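Local coordinates for glycoside hydrolase family 43 (Halothermothrix orenii, PDB 4QQS), which is a thermostable glycosidase with alpha-L-arabinofuranosidase activity that probably hydrolyses O-glycosyl bonds in plant polysaccharides such as xylan, at residues A[27-32]-A[48-53]; A[37-42]-A[72-77]; A[64-69]-A[95-100]; A[101-104]-A[109-112]. One frame throughout, in Å; residues are numbered along the deposited sequence. Where two conformers were deposited one is given.

Contact 1: A[27-32]-A[48-53]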
loop_
_atom_site.group_PDB
_atom_site.type_symbol
_atom_site.label_atom_id
_atom_site.label_comp_id
_atom_site.label_asym_id
_atom_site.label_seq_id
_atom_site.Cartn_x
_atom_site.Cartn_y
_atom_site.Cartn_z
ATOM N N TYR A 27 -16.133 -2.572 -4.681
ATOM C CA TYR A 27 -14.773 -2.534 -4.180
ATOM C C TYR A 27 -13.917 -3.528 -4.924
ATOM O O TYR A 27 -14.323 -4.662 -5.153
ATOM C CB TYR A 27 -14.751 -2.864 -2.694
ATOM C CG TYR A 27 -15.518 -1.884 -1.845
ATOM C CD1 TYR A 27 -16.868 -2.058 -1.597
ATOM C CD2 TYR A 27 -14.891 -0.772 -1.308
ATOM C CE1 TYR A 27 -17.578 -1.162 -0.819
ATOM C CE2 TYR A 27 -15.577 0.131 -0.516
ATOM C CZ TYR A 27 -16.931 -0.066 -0.282
ATOM O OH TYR A 27 -17.662 0.799 0.506
ATOM N N TYR A 28 -12.710 -3.084 -5.250
ATOM C CA TYR A 28 -11.736 -3.886 -5.981
ATOM C C TYR A 28 -10.460 -3.938 -5.169
ATOM O O TYR A 28 -9.882 -2.900 -4.852
ATOM C CB TYR A 28 -11.470 -3.288 -7.367
ATOM C CG TYR A 28 -12.746 -3.193 -8.154
ATOM C CD1 TYR A 28 -13.212 -4.278 -8.876
ATOM C CD2 TYR A 28 -13.523 -2.040 -8.134
ATOM C CE1 TYR A 28 -14.394 -4.215 -9.580
ATOM C CE2 TYR A 28 -14.717 -1.966 -8.825
ATOM C CZ TYR A 28 -15.152 -3.056 -9.553
ATOM O OH TYR A 28 -16.345 -2.977 -10.255
ATOM N N LEU A 29 -10.071 -5.153 -4.798
ATOM C CA LEU A 29 -8.867 -5.409 -4.044
ATOM C C LEU A 29 -7.812 -5.970 -4.974
ATOM O O LEU A 29 -8.055 -6.950 -5.665
ATOM C CB LEU A 29 -9.176 -6.431 -2.947
ATOM C CG LEU A 29 -7.995 -7.174 -2.309
ATOM C CD1 LEU A 29 -7.285 -6.225 -1.426
ATOM C CD2 LEU A 29 -8.435 -8.386 -1.527
ATOM N N TYR A 30 -6.641 -5.344 -4.974
ATOM C CA TYR A 30 -5.480 -5.788 -5.730
ATOM C C TYR A 30 -4.391 -6.063 -4.708
ATOM O O TYR A 30 -4.260 -5.316 -3.747
ATOM C CB TYR A 30 -5.013 -4.700 -6.706
ATOM C CG TYR A 30 -6.106 -4.125 -7.580
ATOM C CD1 TYR A 30 -6.913 -3.097 -7.123
ATOM C CD2 TYR A 30 -6.343 -4.615 -8.855
ATOM C CE1 TYR A 30 -7.911 -2.562 -7.900
ATOM C CE2 TYR A 30 -7.349 -4.078 -9.647
ATOM C CZ TYR A 30 -8.132 -3.050 -9.153
ATOM O OH TYR A 30 -9.143 -2.487 -9.892
ATOM N N ALA A 31 -3.594 -7.105 -4.894
ATOM C CA ALA A 31 -2.592 -7.463 -3.902
ATOM C C ALA A 31 -1.407 -8.147 -4.537
ATOM O O ALA A 31 -1.511 -8.732 -5.620
ATOM C CB ALA A 31 -3.197 -8.378 -2.829
ATOM N N THR A 32 -0.273 -8.088 -3.848
ATOM C CA THR A 32 0.821 -9.019 -4.112
ATOM C C THR A 32 0.241 -10.427 -3.999
ATOM O O THR A 32 -0.422 -10.757 -3.017
ATOM C CB THR A 32 1.952 -8.818 -3.101
ATOM O OG1 THR A 32 2.381 -7.458 -3.171
ATOM C CG2 THR A 32 3.108 -9.744 -3.380
ATOM N N VAL A 48 -16.639 -7.090 2.985
ATOM C CA VAL A 48 -16.651 -8.282 3.833
ATOM C C VAL A 48 -16.609 -9.569 3.009
ATOM O O VAL A 48 -15.803 -10.467 3.272
ATOM C CB VAL A 48 -17.887 -8.279 4.741
ATOM C CG1 VAL A 48 -17.908 -9.517 5.626
ATOM C CG2 VAL A 48 -17.898 -7.020 5.598
ATOM N N ASP A 49 -17.483 -9.653 2.013
ATOM C CA ASP A 49 -17.579 -10.824 1.147
ATOM C C ASP A 49 -16.794 -10.545 -0.124
ATOM O O ASP A 49 -17.053 -9.557 -0.803
ATOM C CB ASP A 49 -19.044 -11.100 0.813
ATOM C CG ASP A 49 -19.904 -11.213 2.052
ATOM O OD1 ASP A 49 -19.528 -11.987 2.954
ATOM O OD2 ASP A 49 -20.934 -10.508 2.136
ATOM N N TRP A 50 -15.828 -11.412 -0.428
ATOM C CA TRP A 50 -14.892 -11.192 -1.531
ATOM C C TRP A 50 -14.895 -12.352 -2.506
ATOM O O TRP A 50 -14.942 -13.519 -2.095
ATOM C CB TRP A 50 -13.463 -11.011 -1.011
ATOM C CG TRP A 50 -13.305 -9.752 -0.233
ATOM C CD1 TRP A 50 -13.421 -9.608 1.114
ATOM C CD2 TRP A 50 -13.020 -8.444 -0.759
ATOM N NE1 TRP A 50 -13.228 -8.295 1.465
ATOM C CE2 TRP A 50 -12.985 -7.562 0.331
ATOM C CE3 TRP A 50 -12.810 -7.933 -2.045
ATOM C CZ2 TRP A 50 -12.723 -6.201 0.180
ATOM C CZ3 TRP A 50 -12.579 -6.590 -2.197
ATOM C CH2 TRP A 50 -12.538 -5.733 -1.089
ATOM N N GLU A 51 -14.838 -12.017 -3.797
ATOM C CA GLU A 51 -14.790 -13.026 -4.850
ATOM C C GLU A 51 -13.581 -12.766 -5.753
ATOM O O GLU A 51 -13.368 -11.652 -6.233
ATOM C CB GLU A 51 -16.107 -13.094 -5.621
ATOM C CG GLU A 51 -16.482 -11.845 -6.342
ATOM C CD GLU A 51 -17.806 -11.955 -7.077
ATOM O OE1 GLU A 51 -18.240 -13.080 -7.422
ATOM O OE2 GLU A 51 -18.413 -10.898 -7.318
ATOM N N LEU A 52 -12.787 -13.802 -5.970
ATOM C CA LEU A 52 -11.625 -13.714 -6.838
ATOM C C LEU A 52 -12.067 -13.573 -8.289
ATOM O O LEU A 52 -12.908 -14.334 -8.754
ATOM C CB LEU A 52 -10.794 -14.977 -6.647
ATOM C CG LEU A 52 -9.586 -15.144 -7.562
ATOM C CD1 LEU A 52 -8.592 -13.988 -7.420
ATOM C CD2 LEU A 52 -8.897 -16.479 -7.292
ATOM N N LYS A 53 -11.484 -12.608 -9.004
ATOM C CA LYS A 53 -11.848 -12.305 -10.387
ATOM C C LYS A 53 -10.675 -12.349 -11.367
ATOM O O LYS A 53 -10.745 -11.747 -12.437
ATOM C CB LYS A 53 -12.542 -10.943 -10.480
ATOM C CG LYS A 53 -13.812 -10.834 -9.636
ATOM C CD LYS A 53 -15.020 -10.419 -10.477
ATOM C CE LYS A 53 -16.332 -10.544 -9.723
ATOM N NZ LYS A 53 -17.415 -9.691 -10.313
#
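Trp50 lays the six-membered ring of its indole against Leu29 and the start of strand 26-32, and nearly all the buried surface here belongs to these two residues and Tyr27. Leu29 CB sits 3.5 Å from Trp50 CZ3, and the branch continues over one face of the indole, where CD2 lies; CG is turned anti to the backbone N (chi1 162°), which swings the isobutyl group to that face. At the far corner of the same ring, Trp50 CH2 meets Tyr27 CB at 4.0 Å. The two backbones are not paired: Leu29 CA and Trp50 CA are 8.7 Å apart, because strand 38-44 runs between them as the third strand of a four-stranded antiparallel sheet, one blade of the five-bladed propeller. Trp50, just ahead of the outermost strand 51-58, therefore reaches past Ser44 to touch strand 26-32. Cutting Trp50 back to an alanine is likely to strip Leu29 CB and Tyr27 CB of their aromatic cover and leave a gap beside strand 38-44. Tyr27 sends its ring away from the indole, and its OH hydrogen-bonds to Val261 O. Leu29 also packs on Pro18 and Val20 of strand 16-23.

Contact 2: A[37-42]-A[72-77]. With NA (sodium ion), chain D.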
loop_
_atom_site.group_PDB
_atom_site.type_symbol
_atom_site.label_atom_id
_atom_site.label_comp_id
_atom_site.label_asym_id
_atom_site.label_seq_id
_atom_site.Cartn_x
_atom_site.Cartn_y
_atom_site.Cartn_z
ATOM N N ARG A 37 4.318 -13.294 -11.896
ATOM C CA ARG A 37 3.542 -13.021 -13.100
ATOM C C ARG A 37 2.695 -11.732 -13.123
ATOM O O ARG A 37 2.583 -11.082 -14.162
ATOM C CB ARG A 37 2.651 -14.259 -13.351
ATOM C CG ARG A 37 1.706 -14.169 -14.520
ATOM C CD ARG A 37 0.970 -15.465 -14.750
ATOM N NE ARG A 37 0.115 -15.324 -15.911
ATOM C CZ ARG A 37 -0.375 -16.332 -16.612
ATOM N NH1 ARG A 37 -0.082 -17.583 -16.280
ATOM N NH2 ARG A 37 -1.151 -16.084 -17.656
ATOM N N GLY A 38 2.048 -11.374 -12.021
ATOM C CA GLY A 38 1.110 -10.272 -12.069
ATOM C C GLY A 38 0.279 -10.191 -10.807
ATOM O O GLY A 38 0.703 -10.625 -9.739
ATOM N N PHE A 39 -0.911 -9.617 -10.932
ATOM C CA PHE A 39 -1.727 -9.285 -9.775
ATOM C C PHE A 39 -3.156 -9.719 -9.943
ATOM O O PHE A 39 -3.822 -9.340 -10.909
ATOM C CB PHE A 39 -1.670 -7.777 -9.489
ATOM C CG PHE A 39 -0.268 -7.270 -9.385
ATOM C CD1 PHE A 39 0.484 -7.540 -8.255
ATOM C CD2 PHE A 39 0.315 -6.577 -10.429
ATOM C CE1 PHE A 39 1.796 -7.137 -8.176
ATOM C CE2 PHE A 39 1.635 -6.172 -10.365
ATOM C CZ PHE A 39 2.376 -6.450 -9.235
ATOM N N LYS A 40 -3.622 -10.475 -8.957
ATOM C CA LYS A 40 -5.020 -10.824 -8.830
ATOM C C LYS A 40 -5.842 -9.639 -8.346
ATOM O O LYS A 40 -5.350 -8.728 -7.672
ATOM C CB LYS A 40 -5.180 -11.983 -7.848
ATOM C CG LYS A 40 -4.632 -13.300 -8.369
ATOM C CD LYS A 40 -4.669 -14.402 -7.335
ATOM C CE LYS A 40 -4.362 -15.748 -7.974
ATOM N NZ LYS A 40 -4.160 -16.831 -6.982
ATOM N N VAL A 41 -7.119 -9.689 -8.701
ATOM C CA VAL A 41 -8.132 -8.755 -8.234
ATOM C C VAL A 41 -9.311 -9.543 -7.661
ATOM O O VAL A 41 -9.695 -10.580 -8.201
ATOM C CB VAL A 41 -8.575 -7.774 -9.351
ATOM C CG1 VAL A 41 -9.138 -8.512 -10.562
ATOM C CG2 VAL A 41 -9.546 -6.728 -8.814
ATOM N N TRP A 42 -9.839 -9.040 -6.546
ATOM C CA TRP A 42 -11.039 -9.562 -5.915
ATOM C C TRP A 42 -12.063 -8.430 -5.864
ATOM O O TRP A 42 -11.706 -7.251 -5.750
ATOM C CB TRP A 42 -10.762 -10.041 -4.491
ATOM C CG TRP A 42 -9.796 -11.178 -4.323
ATOM C CD1 TRP A 42 -10.121 -12.468 -4.017
ATOM C CD2 TRP A 42 -8.358 -11.143 -4.408
ATOM N NE1 TRP A 42 -8.988 -13.229 -3.898
ATOM C CE2 TRP A 42 -7.893 -12.447 -4.132
ATOM C CE3 TRP A 42 -7.418 -10.136 -4.662
ATOM C CZ2 TRP A 42 -6.543 -12.775 -4.118
ATOM C CZ3 TRP A 42 -6.074 -10.473 -4.640
ATOM C CH2 TRP A 42 -5.653 -11.775 -4.371
ATOM N N TRP A 72 5.168 -6.970 -7.149
ATOM C CA TRP A 72 4.713 -6.566 -5.824
ATOM C C TRP A 72 3.857 -5.312 -5.832
ATOM O O TRP A 72 4.078 -4.379 -6.614
ATOM C CB TRP A 72 5.895 -6.274 -4.876
ATOM C CG TRP A 72 6.867 -7.378 -4.665
ATOM C CD1 TRP A 72 6.682 -8.712 -4.886
ATOM C CD2 TRP A 72 8.212 -7.223 -4.207
ATOM N NE1 TRP A 72 7.844 -9.400 -4.596
ATOM C CE2 TRP A 72 8.801 -8.502 -4.188
ATOM C CE3 TRP A 72 8.976 -6.126 -3.817
ATOM C CZ2 TRP A 72 10.123 -8.710 -3.787
ATOM C CZ3 TRP A 72 10.288 -6.335 -3.428
ATOM C CH2 TRP A 72 10.849 -7.613 -3.421
ATOM N N ALA A 73 2.930 -5.301 -4.878
ATOM C CA ALA A 73 2.262 -4.110 -4.329
ATOM C C ALA A 73 1.619 -3.205 -5.378
ATOM O O ALA A 73 2.017 -2.049 -5.558
ATOM C CB ALA A 73 3.210 -3.341 -3.410
ATOM N N PRO A 74 0.577 -3.722 -6.036
ATOM C CA PRO A 74 -0.155 -2.949 -7.032
ATOM C C PRO A 74 -1.083 -1.939 -6.374
ATOM O O PRO A 74 -1.665 -2.232 -5.325
ATOM C CB PRO A 74 -0.976 -4.021 -7.745
ATOM C CG PRO A 74 -1.286 -4.999 -6.666
ATOM C CD PRO A 74 -0.024 -5.046 -5.814
ATOM N N GLU A 75 -1.249 -0.783 -6.996
ATOM C CA GLU A 75 -2.239 0.188 -6.541
ATOM C C GLU A 75 -2.932 0.751 -7.758
ATOM O O GLU A 75 -2.299 0.952 -8.791
ATOM C CB GLU A 75 -1.600 1.316 -5.765
ATOM C CG GLU A 75 -0.913 0.894 -4.505
ATOM C CD GLU A 75 -0.787 2.069 -3.515
ATOM O OE1 GLU A 75 -1.303 3.168 -3.788
ATOM O OE2 GLU A 75 -0.163 1.908 -2.458
ATOM N N VAL A 76 -4.230 1.003 -7.624
ATOM C CA VAL A 76 -5.059 1.440 -8.733
ATOM C C VAL A 76 -5.864 2.686 -8.372
ATOM O O VAL A 76 -6.568 2.698 -7.366
ATOM C CB VAL A 76 -6.013 0.308 -9.158
ATOM C CG1 VAL A 76 -6.904 0.747 -10.301
ATOM C CG2 VAL A 76 -5.221 -0.934 -9.554
ATOM N N ILE A 77 -5.749 3.721 -9.204
ATOM C CA ILE A 77 -6.551 4.935 -9.063
ATOM C C ILE A 77 -7.458 5.117 -10.272
ATOM O O ILE A 77 -7.187 4.591 -11.343
ATOM C CB ILE A 77 -5.679 6.209 -8.880
ATOM C CG1 ILE A 77 -4.816 6.495 -10.111
ATOM C CG2 ILE A 77 -4.820 6.066 -7.633
ATOM C CD1 ILE A 77 -4.073 7.819 -10.055
HETATM NA NA NA D . 0.791 0.518 -1.228
HETATM O O HOH W 1 2.018 -0.018 -3.033
HETATM O O HOH W 2 0.360 0.905 1.308
HETATM O O HOH W 3 -0.956 -0.721 -1.494
HETATM O O HOH W 4 2.655 1.978 -1.057
#
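Strand 72-79, the first strand of a propeller blade, meets strand 38-44 of the preceding blade here, and Phe39 and Pro74 carry the junction. The segment axes approach to 8.1 Å at 55°, so the strands pack across one another through side chains rather than pairing. The pyrrolidine of Pro74 lies over one face of the Phe39 ring in a CH-pi contact, with CB 3.8 Å from the ring centroid and displaced toward the rim. Pro74 CG comes to 3.5 Å from Phe39 CD1. The far end of the phenyl ring abuts backbone: Trp72 N lies at its edge, near the ring plane, 3.5 Å from Phe39 CZ. With CG anti to the carbonyl carbon (chi1 -53°), the Phe39 ring is directed into the interface between the two blades, where Tyr87 and Phe71 also touch it. In the propeller, the first strand of each blade lines the central channel, and this one turns its next residue inward: Glu75 OE2 binds the sodium ion at 2.1 Å, with four waters and His256 completing the shell. Water 1 of that shell donates a hydrogen bond to Ala73 O at 3.2 Å, tying the metal to the backbone beside Pro74. A serine in place of Phe39 would probably strip Pro74 of its CH-pi partner and leave a gap between the two blades behind the channel-lining strand. Ala73 itself lies next to Asp17 and Asp126, predicted to be the proton acceptor and the pKa-modulating residue.

Contact 3: A[64-69]-A[95-100]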
loop_
_atom_site.group_PDB
_atom_site.type_symbol
_atom_site.label_atom_id
_atom_site.label_comp_id
_atom_site.label_asym_id
_atom_site.label_seq_id
_atom_site.Cartn_x
_atom_site.Cartn_y
_atom_site.Cartn_z
ATOM N N ASN A 64 1.775 -6.749 -22.674
ATOM C CA ASN A 64 2.693 -6.451 -21.576
ATOM C C ASN A 64 4.055 -7.078 -21.868
ATOM O O ASN A 64 4.664 -6.722 -22.863
ATOM C CB ASN A 64 2.074 -6.851 -20.244
ATOM C CG ASN A 64 0.890 -5.975 -19.905
ATOM O OD1 ASN A 64 0.810 -4.838 -20.380
ATOM N ND2 ASN A 64 -0.043 -6.491 -19.123
ATOM N N GLY A 65 4.533 -7.989 -21.032
ATOM C CA GLY A 65 5.804 -8.653 -21.246
ATOM C C GLY A 65 6.942 -8.169 -20.368
ATOM O O GLY A 65 7.984 -8.803 -20.311
ATOM N N TRP A 66 6.753 -7.062 -19.662
ATOM C CA TRP A 66 7.795 -6.477 -18.836
ATOM C C TRP A 66 7.789 -7.068 -17.433
ATOM O O TRP A 66 6.736 -7.325 -16.860
ATOM C CB TRP A 66 7.613 -4.953 -18.761
ATOM C CG TRP A 66 8.709 -4.310 -17.996
ATOM C CD1 TRP A 66 9.943 -3.972 -18.467
ATOM C CD2 TRP A 66 8.708 -3.968 -16.604
ATOM N NE1 TRP A 66 10.701 -3.433 -17.468
ATOM C CE2 TRP A 66 9.972 -3.425 -16.311
ATOM C CE3 TRP A 66 7.759 -4.064 -15.577
ATOM C CZ2 TRP A 66 10.313 -2.986 -15.043
ATOM C CZ3 TRP A 66 8.104 -3.619 -14.312
ATOM C CH2 TRP A 66 9.370 -3.086 -14.057
ATOM N N GLY A 67 8.978 -7.251 -16.877
ATOM C CA GLY A 67 9.155 -7.739 -15.524
ATOM C C GLY A 67 9.414 -9.225 -15.531
ATOM O O GLY A 67 8.762 -9.965 -16.266
ATOM N N THR A 68 10.369 -9.673 -14.723
ATOM C CA THR A 68 10.797 -11.070 -14.749
ATOM C C THR A 68 10.287 -11.895 -13.570
ATOM O O THR A 68 10.129 -13.110 -13.695
ATOM C CB THR A 68 12.331 -11.208 -14.801
ATOM O OG1 THR A 68 12.911 -10.697 -13.597
ATOM C CG2 THR A 68 12.899 -10.469 -15.994
ATOM N N GLU A 69 10.044 -11.232 -12.448
ATOM C CA GLU A 69 9.690 -11.868 -11.192
ATOM C C GLU A 69 9.473 -10.747 -10.188
ATOM O O GLU A 69 9.658 -9.572 -10.514
ATOM C CB GLU A 69 10.811 -12.803 -10.713
ATOM C CG GLU A 69 12.133 -12.087 -10.467
ATOM C CD GLU A 69 13.232 -12.988 -9.932
ATOM O OE1 GLU A 69 12.925 -14.083 -9.413
ATOM O OE2 GLU A 69 14.408 -12.585 -10.016
ATOM N N HIS A 95 17.359 -4.931 -11.219
ATOM C CA HIS A 95 16.818 -3.895 -10.342
ATOM C C HIS A 95 15.295 -3.955 -10.291
ATOM O O HIS A 95 14.651 -4.207 -11.307
ATOM C CB HIS A 95 17.231 -2.497 -10.830
ATOM C CG HIS A 95 18.708 -2.291 -10.907
ATOM N ND1 HIS A 95 19.523 -2.313 -9.797
ATOM C CD2 HIS A 95 19.515 -2.039 -11.965
ATOM C CE1 HIS A 95 20.772 -2.089 -10.170
ATOM N NE2 HIS A 95 20.794 -1.922 -11.481
ATOM N N LEU A 96 14.730 -3.742 -9.109
ATOM C CA LEU A 96 13.285 -3.569 -8.961
ATOM C C LEU A 96 12.905 -2.182 -9.449
ATOM O O LEU A 96 13.549 -1.206 -9.065
ATOM C CB LEU A 96 12.865 -3.709 -7.501
ATOM C CG LEU A 96 13.217 -5.058 -6.871
ATOM C CD1 LEU A 96 12.966 -5.022 -5.383
ATOM C CD2 LEU A 96 12.445 -6.186 -7.529
ATOM N N LYS A 97 11.873 -2.076 -10.279
ATOM C CA LYS A 97 11.452 -0.788 -10.821
ATOM C C LYS A 97 9.944 -0.683 -10.792
ATOM O O LYS A 97 9.220 -1.678 -10.881
ATOM C CB LYS A 97 11.963 -0.607 -12.254
ATOM C CG LYS A 97 13.464 -0.837 -12.407
ATOM C CD LYS A 97 13.943 -0.732 -13.851
ATOM C CE LYS A 97 15.371 -1.222 -13.965
ATOM N NZ LYS A 97 15.822 -1.294 -15.382
ATOM N N ILE A 98 9.487 0.557 -10.664
ATOM C CA ILE A 98 8.074 0.877 -10.736
ATOM C C ILE A 98 7.646 0.971 -12.199
ATOM O O ILE A 98 8.416 1.436 -13.050
ATOM C CB ILE A 98 7.833 2.169 -9.949
ATOM C CG1 ILE A 98 7.993 1.853 -8.458
ATOM C CG2 ILE A 98 6.468 2.791 -10.242
ATOM C CD1 ILE A 98 8.303 3.067 -7.614
ATOM N N ALA A 99 6.431 0.497 -12.471
ATOM C CA ALA A 99 5.800 0.555 -13.778
ATOM C C ALA A 99 4.395 1.133 -13.637
ATOM O O ALA A 99 3.779 1.069 -12.569
ATOM C CB ALA A 99 5.723 -0.834 -14.386
ATOM N N LEU A 100 3.901 1.670 -14.750
ATOM C CA LEU A 100 2.574 2.252 -14.862
ATOM C C LEU A 100 1.796 1.579 -15.990
ATOM O O LEU A 100 2.301 1.462 -17.111
ATOM C CB LEU A 100 2.696 3.744 -15.161
ATOM C CG LEU A 100 1.394 4.549 -15.214
ATOM C CD1 LEU A 100 0.766 4.646 -13.837
ATOM C CD2 LEU A 100 1.631 5.939 -15.793
#
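Segment 64-69 is irregular chain that passes beside strand 96-103 without any backbone pairing, the closest approach of the two traces being 8.9 Å between Trp66 CA and Ala99 CA. One side chain bridges that distance. Trp66 CG stands anti to the backbone N (chi1 -176°), which carries the indole down onto the strand with its six-membered ring leading. Trp66 CH2 comes to 3.5 Å from Lys97 O, and this carbonyl oxygen lies at the ring edge, close to its plane. Next to it, Trp66 CZ3 meets the methyl group of Ala99 CB at 3.7 Å. Lys97 contributes its CB, 4.0 Å from Trp66 CH2, while its extended chain crosses the indole at about a right angle; the ammonium NZ is claimed by Asp119, Asp93 and Asp91, a cluster of carboxylates likely to keep it charged. The contact joins the connection between strands 51-58 and 72-79, which links two propeller blades, to the third strand of the second blade, with Trp66 also touching Ala89 of strand 82-90, Pro116 in a loop and Asn112 of the edge strand 111-112.

Contact 4: A[101-104]-A[109-112]; sequences ASSK and PFKN
Ser102 and Lys111 form an antiparallel hydrogen-bonded pair: Ser102 N donates to Lys111 O and Lys111 N donates back to Ser102 O, both at 2.9 Å. The second bond is the straighter, 169° at the hydrogen against 157°. Ahead of Lys111, Phe110 CA adds a CA-H...O contact to the same Ser102 O at 3.3 Å, so that this oxygen receives an N-H and, beside it, a weaker C-H. The pair Ala101 and Asn112 is non-hydrogen-bonded, with Ala101 CA only 3.9 Å from Asn112 CA and the side chains diverging.

Past the ladder, Ser103 CB stands squarely over the centre of the Phe110 ring, 3.5 Å from the centroid and 4° off the normal, a CH-pi contact. The Ser103 hydroxyl hydrogen-bonds to Ser105 O in the turn. Phe110 CB also packs on Ala101 CB at 4.1 Å.

A second shell holds the short returning strand in place. Asn64 grips it with two bonds, OD1 to Asn112 N and ND2 to Phe110 O, while Tyr87 OH bonds to Asn112 OD1. This hairpin is the outer edge of its blade: strand 111-112 pairs with strand 96-103, which runs beside strand 82-90, and the Phe110 ring reaches Phe83 and Met85 there and Ala56 and Leu57 of strand 51-58 in the preceding blade.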
loop_
_atom_site.group_PDB
_atom_site.type_symbol
_atom_site.label_atom_id
_atom_site.label_comp_id
_atom_site.label_asym_id
_atom_site.label_seq_id
_atom_site.Cartn_x
_atom_site.Cartn_y
_atom_site.Cartn_z
ATOM N N ALA A 101 0.567 1.171 -15.687
ATOM C CA ALA A 101 -0.332 0.508 -16.626
ATOM C C ALA A 101 -1.712 1.153 -16.522
ATOM O O ALA A 101 -2.003 1.861 -15.556
ATOM C CB ALA A 101 -0.422 -0.971 -16.316
ATOM N N SER A 102 -2.575 0.882 -17.500
ATOM C CA SER A 102 -3.932 1.411 -17.454
ATOM C C SER A 102 -4.961 0.429 -18.005
ATOM O O SER A 102 -4.627 -0.520 -18.711
ATOM C CB SER A 102 -4.008 2.742 -18.196
ATOM O OG SER A 102 -3.897 2.545 -19.592
ATOM N N SER A 103 -6.225 0.682 -17.678
ATOM C CA SER A 103 -7.340 -0.124 -18.154
ATOM C C SER A 103 -8.596 0.721 -18.154
ATOM O O SER A 103 -8.736 1.651 -17.367
ATOM C CB SER A 103 -7.562 -1.328 -17.236
ATOM O OG SER A 103 -8.615 -2.150 -17.714
ATOM N N LYS A 104 -9.523 0.386 -19.035
ATOM C CA LYS A 104 -10.831 1.024 -19.029
ATOM C C LYS A 104 -11.754 0.416 -17.969
ATOM O O LYS A 104 -12.790 0.994 -17.644
ATOM C CB LYS A 104 -11.456 0.950 -20.421
ATOM C CG LYS A 104 -10.739 1.839 -21.436
ATOM C CD LYS A 104 -10.932 3.324 -21.109
ATOM C CE LYS A 104 -10.315 4.252 -22.150
ATOM N NZ LYS A 104 -10.499 5.689 -21.779
ATOM N N PRO A 109 -8.224 -6.190 -18.686
ATOM C CA PRO A 109 -6.777 -6.299 -18.499
ATOM C C PRO A 109 -6.090 -4.942 -18.473
ATOM O O PRO A 109 -6.388 -4.066 -19.282
ATOM C CB PRO A 109 -6.328 -7.101 -19.721
ATOM C CG PRO A 109 -7.332 -6.779 -20.769
ATOM C CD PRO A 109 -8.629 -6.609 -20.040
ATOM N N PHE A 110 -5.163 -4.779 -17.538
ATOM C CA PHE A 110 -4.311 -3.607 -17.518
ATOM C C PHE A 110 -3.159 -3.798 -18.502
ATOM O O PHE A 110 -2.575 -4.886 -18.601
ATOM C CB PHE A 110 -3.780 -3.349 -16.101
ATOM C CG PHE A 110 -4.793 -2.708 -15.192
ATOM C CD1 PHE A 110 -5.823 -3.444 -14.629
ATOM C CD2 PHE A 110 -4.733 -1.354 -14.909
ATOM C CE1 PHE A 110 -6.764 -2.839 -13.809
ATOM C CE2 PHE A 110 -5.660 -0.757 -14.085
ATOM C CZ PHE A 110 -6.675 -1.498 -13.542
ATOM N N LYS A 111 -2.857 -2.734 -19.238
ATOM C CA LYS A 111 -1.777 -2.745 -20.212
ATOM C C LYS A 111 -0.732 -1.710 -19.832
ATOM O O LYS A 111 -1.057 -0.573 -19.471
ATOM C CB LYS A 111 -2.299 -2.462 -21.618
ATOM C CG LYS A 111 -2.793 -1.063 -21.853
ATOM C CD LYS A 111 -3.216 -0.869 -23.298
ATOM C CE LYS A 111 -3.585 0.576 -23.566
ATOM N NZ LYS A 111 -3.941 0.807 -24.987
ATOM N N ASN A 112 0.536 -2.094 -19.907
ATOM C CA ASN A 112 1.610 -1.171 -19.577
ATOM C C ASN A 112 1.581 0.043 -20.478
ATOM O O ASN A 112 1.417 -0.066 -21.696
ATOM C CB ASN A 112 2.961 -1.860 -19.715
ATOM C CG ASN A 112 3.183 -2.908 -18.655
ATOM O OD1 ASN A 112 2.654 -2.805 -17.546
ATOM N ND2 ASN A 112 3.974 -3.925 -18.981
#

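Overall arrangement
Contacts 1 to 4 follow two successive propeller blades. Contact 1 lies within the first, contact 4 lies within the second, contact 3 sets the connection between the blades against the second, and contact 2 joins the two. Contacts 1 and 2 interlock along the chain, their centres 10 Å apart, with Thr32 OG1 to Ala73 N at 2.8 Å, a probable hydrogen bond. Contact 2 in turn touches contact 3 through Trp72 CZ3 and Leu96 CD1 (3.6 Å) and contact 4 through Val76 CG1 and Phe110 CZ (3.9 Å). Contact 2 holds a sodium ligand; in contact 1 the Leu29 side chain is about 8 Å from that of Asp17, the predicted proton acceptor, whereas contacts 3 and 4 lie away from the catalytic and metal sites.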